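Local coordinates for antigen MTB48, Mycobacterial protein (Mycobacterium smegmatis, PDB 4WJ1) that is exported by the ESX-1 type VII secretion system and is probably involved in DNA conjugation, at least in the recipient strain, at residues R212-E216 with I275-R279; T219-H224 with Y269-I275. Numbering follows the deposited sequence.

How the contacts relate
Both contacts lie in the PPE part of this chain, the N-terminal piece of EspB that also carries the PE part. They share helix 187-230 and follow one another along it, with centres about 12 Å apart. Contact 2 (219-224 with 269-275) is nested inside the loop closed by contact 1 (212-216 with 275-279). The second segments run the opposite way: the chain finishes helix 248-272 in contact 2, then continues extended into contact 1. Ile275 belongs to both. Contact 2 is therefore helix-end packing, and contact 1 is packing of the following loop. Side chains in both also touch helix 40-96, so the PE and PPE parts meet here.

Contact 1: R212-E216 with I275-R279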
# COMPACT_ATOMS: atom_id res chain seq x y z
N ARG A 212 0.64 -8.84 2.58
CA ARG A 212 -0.20 -9.10 3.74
C ARG A 212 -1.68 -8.86 3.43
O ARG A 212 -2.53 -9.59 3.92
CB ARG A 212 0.24 -8.23 4.94
CG ARG A 212 1.64 -8.59 5.46
CD ARG A 212 2.04 -7.81 6.73
NE ARG A 212 1.06 -8.02 7.79
CZ ARG A 212 0.48 -7.04 8.50
NH1 ARG A 212 0.80 -5.77 8.28
NH2 ARG A 212 -0.42 -7.35 9.44
N LEU A 213 -1.99 -7.86 2.62
CA LEU A 213 -3.39 -7.60 2.29
C LEU A 213 -3.92 -8.76 1.44
O LEU A 213 -5.01 -9.27 1.67
CB LEU A 213 -3.55 -6.26 1.57
CG LEU A 213 -4.96 -5.95 1.07
CD1 LEU A 213 -5.97 -6.11 2.18
CD2 LEU A 213 -5.03 -4.54 0.46
N ALA A 214 -3.10 -9.22 0.49
CA ALA A 214 -3.47 -10.35 -0.32
C ALA A 214 -3.71 -11.60 0.53
O ALA A 214 -4.64 -12.35 0.29
CB ALA A 214 -2.40 -10.61 -1.39
N GLN A 215 -2.88 -11.81 1.55
CA GLN A 215 -3.08 -12.98 2.41
C GLN A 215 -4.40 -12.85 3.15
O GLN A 215 -5.15 -13.82 3.28
CB GLN A 215 -1.92 -13.15 3.40
CG GLN A 215 -0.62 -13.64 2.76
CD GLN A 215 0.57 -13.70 3.75
OE1 GLN A 215 0.74 -12.82 4.61
NE2 GLN A 215 1.39 -14.75 3.62
N GLU A 216 -4.70 -11.65 3.64
CA GLU A 216 -5.96 -11.41 4.32
C GLU A 216 -7.13 -11.67 3.37
O GLU A 216 -8.11 -12.32 3.75
CB GLU A 216 -6.01 -9.98 4.87
CG GLU A 216 -4.95 -9.67 5.95
CD GLU A 216 -4.89 -10.73 7.04
OE1 GLU A 216 -5.62 -10.59 8.04
OE2 GLU A 216 -4.12 -11.71 6.91
N ILE A 275 -9.92 -11.39 9.82
CA ILE A 275 -8.69 -10.83 9.26
C ILE A 275 -8.14 -9.74 10.16
O ILE A 275 -8.86 -9.20 11.01
CB ILE A 275 -8.93 -10.25 7.88
CG1 ILE A 275 -9.97 -9.15 7.98
CG2 ILE A 275 -9.38 -11.33 6.93
CD1 ILE A 275 -10.20 -8.44 6.69
N GLN A 276 -6.87 -9.41 9.99
CA GLN A 276 -6.28 -8.36 10.81
C GLN A 276 -6.04 -7.09 10.01
O GLN A 276 -5.80 -7.13 8.79
CB GLN A 276 -4.98 -8.84 11.46
CG GLN A 276 -4.25 -9.95 10.72
CD GLN A 276 -3.07 -10.50 11.52
OE1 GLN A 276 -3.26 -11.09 12.59
NE2 GLN A 276 -1.85 -10.30 11.01
N GLU A 277 -6.13 -5.96 10.70
CA GLU A 277 -5.93 -4.64 10.12
C GLU A 277 -4.51 -4.51 9.57
O GLU A 277 -3.55 -4.97 10.18
CB GLU A 277 -6.20 -3.56 11.17
CG GLU A 277 -6.17 -2.14 10.63
CD GLU A 277 -6.38 -1.08 11.70
OE1 GLU A 277 -6.67 -1.44 12.86
OE2 GLU A 277 -6.24 0.12 11.37
N ILE A 278 -4.40 -3.90 8.40
CA ILE A 278 -3.12 -3.58 7.81
C ILE A 278 -2.81 -2.15 8.22
O ILE A 278 -3.52 -1.23 7.83
CB ILE A 278 -3.13 -3.69 6.27
CG1 ILE A 278 -3.70 -5.03 5.82
CG2 ILE A 278 -1.74 -3.49 5.71
CD1 ILE A 278 -2.84 -6.21 6.22
N ARG A 279 -1.77 -1.97 9.02
CA ARG A 279 -1.41 -0.63 9.44
C ARG A 279 -0.03 -0.23 8.95
O ARG A 279 0.96 -0.42 9.65
CB ARG A 279 -1.48 -0.51 10.96
CG ARG A 279 -2.59 0.41 11.42
CD ARG A 279 -3.17 -0.04 12.74
NE ARG A 279 -3.68 1.09 13.52
CZ ARG A 279 -4.14 0.98 14.75
NH1 ARG A 279 -4.18 -0.20 15.35
NH2 ARG A 279 -4.59 2.06 15.39
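This contact lays the extended chain 275-279, just past the end of helix 248-272, along one face of helix 187-230 in the PPE helical bundle. The two segments run antiparallel: Leu213 CA is 6.8 Å from Ile278 CA, and Glu216 CA is 5.7 Å from Ile275 CA. Arg212 points its CB toward the loop and lies 3.9 Å from Ile278 CD1 through that atom. Ile278 CD1 also lies over one face of its guanidinium, whose NH1 forms a salt bridge with Glu209. Leu213 faces sideways and adds apolar packing, its CD1 4.4 Å from Ile278 CG1. Leu213 also rests on Leu49 of helix 40-96 and on Phe159 and Trp163 of helix 154-178. One turn after Arg212, Glu216 comes back to the loop. Its CG is 4.1 Å from Ile278 CD1, so the isoleucine wedges between the two long side chains. The carboxylate ties down the loop backbone: Gln276 N donates a short, nearly straight hydrogen bond to Glu216 OE1, 2.6 Å long at 172°.

Contact 2: T219-H224 with Y269-I275; sequences TFVDAH and YANGSQI
Here the C-terminal end of helix 248-272 packs against residues 219-224 of helix 187-230, as in an antiparallel helical bundle. Residues 219-224 are helical throughout. The backbones come closest where Phe220 CA lies 4.7 Å from Ser273 CA. Tyr269, still helical, has chi1 t, and its ring reaches toward helix 187-230. Tyr269 OH sits 3.1 Å from Phe220 CE1 and 3.3 Å from His224 CD2, near the plane of each ring. Phe220 and His224 are also chi1 t. Tyr269 CD1 lies 4.0 Å from Ala223 CB. Gly272 makes its contacts through the backbone: its C is 3.9 Å from Ala223 CB, and its O is 3.4 Å from Thr219 CG2. Ser273 leaves the helix with phi/psi of -99/8. Its OG (chi1 p) donates to Tyr269 O at 2.8 Å, and its N donates to the same oxygen at 3.1 Å. Ser273 CB meets Ala223 CB at 3.8 Å. Gln274 and Ile275 then turn extended, and Ile275 CG2 ends 4.4 Å from Thr219 CG2. Tyr269 OH is hydrogen-bonded to Thr42, and His224 NE2 to Asp37. Helix 40-96 packs on Phe220 and Ser273 through Val45, while Met156 of helix 154-178 touches Phe220 and Val221.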
# COMPACT_ATOMS: atom_id res chain seq x y z
N THR A 219 -7.49 -15.32 2.82
CA THR A 219 -8.15 -15.90 3.98
C THR A 219 -9.66 -15.76 3.85
O THR A 219 -10.40 -16.70 4.13
CB THR A 219 -7.63 -15.24 5.25
OG1 THR A 219 -6.29 -15.71 5.48
CG2 THR A 219 -8.48 -15.60 6.46
N PHE A 220 -10.10 -14.60 3.39
CA PHE A 220 -11.51 -14.33 3.19
C PHE A 220 -12.12 -15.19 2.06
O PHE A 220 -13.10 -15.89 2.28
CB PHE A 220 -11.68 -12.84 2.90
CG PHE A 220 -13.08 -12.43 2.55
CD1 PHE A 220 -14.17 -12.93 3.24
CD2 PHE A 220 -13.31 -11.50 1.56
CE1 PHE A 220 -15.44 -12.54 2.93
CE2 PHE A 220 -14.59 -11.10 1.25
CZ PHE A 220 -15.66 -11.62 1.94
N VAL A 221 -11.54 -15.16 0.86
CA VAL A 221 -12.13 -15.90 -0.23
C VAL A 221 -12.07 -17.41 0.02
O VAL A 221 -13.00 -18.13 -0.35
CB VAL A 221 -11.48 -15.56 -1.58
CG1 VAL A 221 -11.78 -14.13 -1.93
CG2 VAL A 221 -10.00 -15.81 -1.56
N ASP A 222 -11.02 -17.89 0.67
CA ASP A 222 -10.99 -19.30 1.03
C ASP A 222 -12.16 -19.63 1.94
O ASP A 222 -12.83 -20.65 1.75
CB ASP A 222 -9.67 -19.67 1.72
CG ASP A 222 -8.50 -19.72 0.75
OD1 ASP A 222 -8.73 -19.58 -0.47
OD2 ASP A 222 -7.34 -19.92 1.20
N ALA A 223 -12.41 -18.77 2.92
CA ALA A 223 -13.50 -19.00 3.86
C ALA A 223 -14.84 -18.94 3.14
O ALA A 223 -15.78 -19.66 3.48
CB ALA A 223 -13.47 -18.00 4.97
N HIS A 224 -14.93 -18.09 2.14
CA HIS A 224 -16.17 -17.93 1.42
C HIS A 224 -16.43 -19.14 0.53
O HIS A 224 -17.56 -19.62 0.44
CB HIS A 224 -16.15 -16.64 0.60
CG HIS A 224 -17.48 -16.31 0.01
ND1 HIS A 224 -17.88 -16.78 -1.22
CD2 HIS A 224 -18.51 -15.58 0.48
CE1 HIS A 224 -19.09 -16.34 -1.48
NE2 HIS A 224 -19.51 -15.61 -0.46
N TYR A 269 -17.75 -19.74 8.88
CA TYR A 269 -17.44 -18.63 8.00
C TYR A 269 -17.05 -17.38 8.81
O TYR A 269 -16.10 -16.67 8.48
CB TYR A 269 -18.65 -18.34 7.11
CG TYR A 269 -18.48 -17.21 6.14
CD1 TYR A 269 -17.36 -17.13 5.30
CD2 TYR A 269 -19.46 -16.23 6.02
CE1 TYR A 269 -17.23 -16.09 4.40
CE2 TYR A 269 -19.33 -15.20 5.13
CZ TYR A 269 -18.22 -15.13 4.32
OH TYR A 269 -18.12 -14.09 3.43
N ALA A 270 -17.79 -17.13 9.88
CA ALA A 270 -17.51 -16.00 10.75
C ALA A 270 -16.11 -16.14 11.33
O ALA A 270 -15.30 -15.22 11.23
CB ALA A 270 -18.55 -15.92 11.85
N ASN A 271 -15.81 -17.30 11.92
CA ASN A 271 -14.48 -17.57 12.46
C ASN A 271 -13.38 -17.53 11.41
O ASN A 271 -12.40 -16.80 11.56
CB ASN A 271 -14.45 -18.92 13.16
CG ASN A 271 -15.36 -18.97 14.36
OD1 ASN A 271 -15.75 -17.93 14.89
ND2 ASN A 271 -15.69 -20.18 14.81
N GLY A 272 -13.56 -18.29 10.35
CA GLY A 272 -12.51 -18.51 9.37
C GLY A 272 -12.14 -17.30 8.55
O GLY A 272 -11.05 -17.24 7.99
N SER A 273 -13.05 -16.33 8.48
CA SER A 273 -12.80 -15.16 7.65
C SER A 273 -12.29 -13.98 8.46
O SER A 273 -12.19 -12.88 7.94
CB SER A 273 -14.06 -14.75 6.89
OG SER A 273 -15.04 -14.23 7.78
N GLN A 274 -11.98 -14.20 9.74
CA GLN A 274 -11.41 -13.14 10.57
C GLN A 274 -10.07 -12.69 10.00
O GLN A 274 -9.20 -13.52 9.73
CB GLN A 274 -11.21 -13.59 12.01
CG GLN A 274 -12.45 -13.52 12.87
CD GLN A 274 -12.21 -14.08 14.25
OE1 GLN A 274 -12.63 -15.19 14.57
NE2 GLN A 274 -11.51 -13.30 15.09
N ILE A 275 -9.92 -11.39 9.82
CA ILE A 275 -8.69 -10.83 9.26
C ILE A 275 -8.14 -9.74 10.16
O ILE A 275 -8.86 -9.20 11.01
CB ILE A 275 -8.93 -10.25 7.88
CG1 ILE A 275 -9.97 -9.15 7.98
CG2 ILE A 275 -9.38 -11.33 6.93
CD1 ILE A 275 -10.20 -8.44 6.69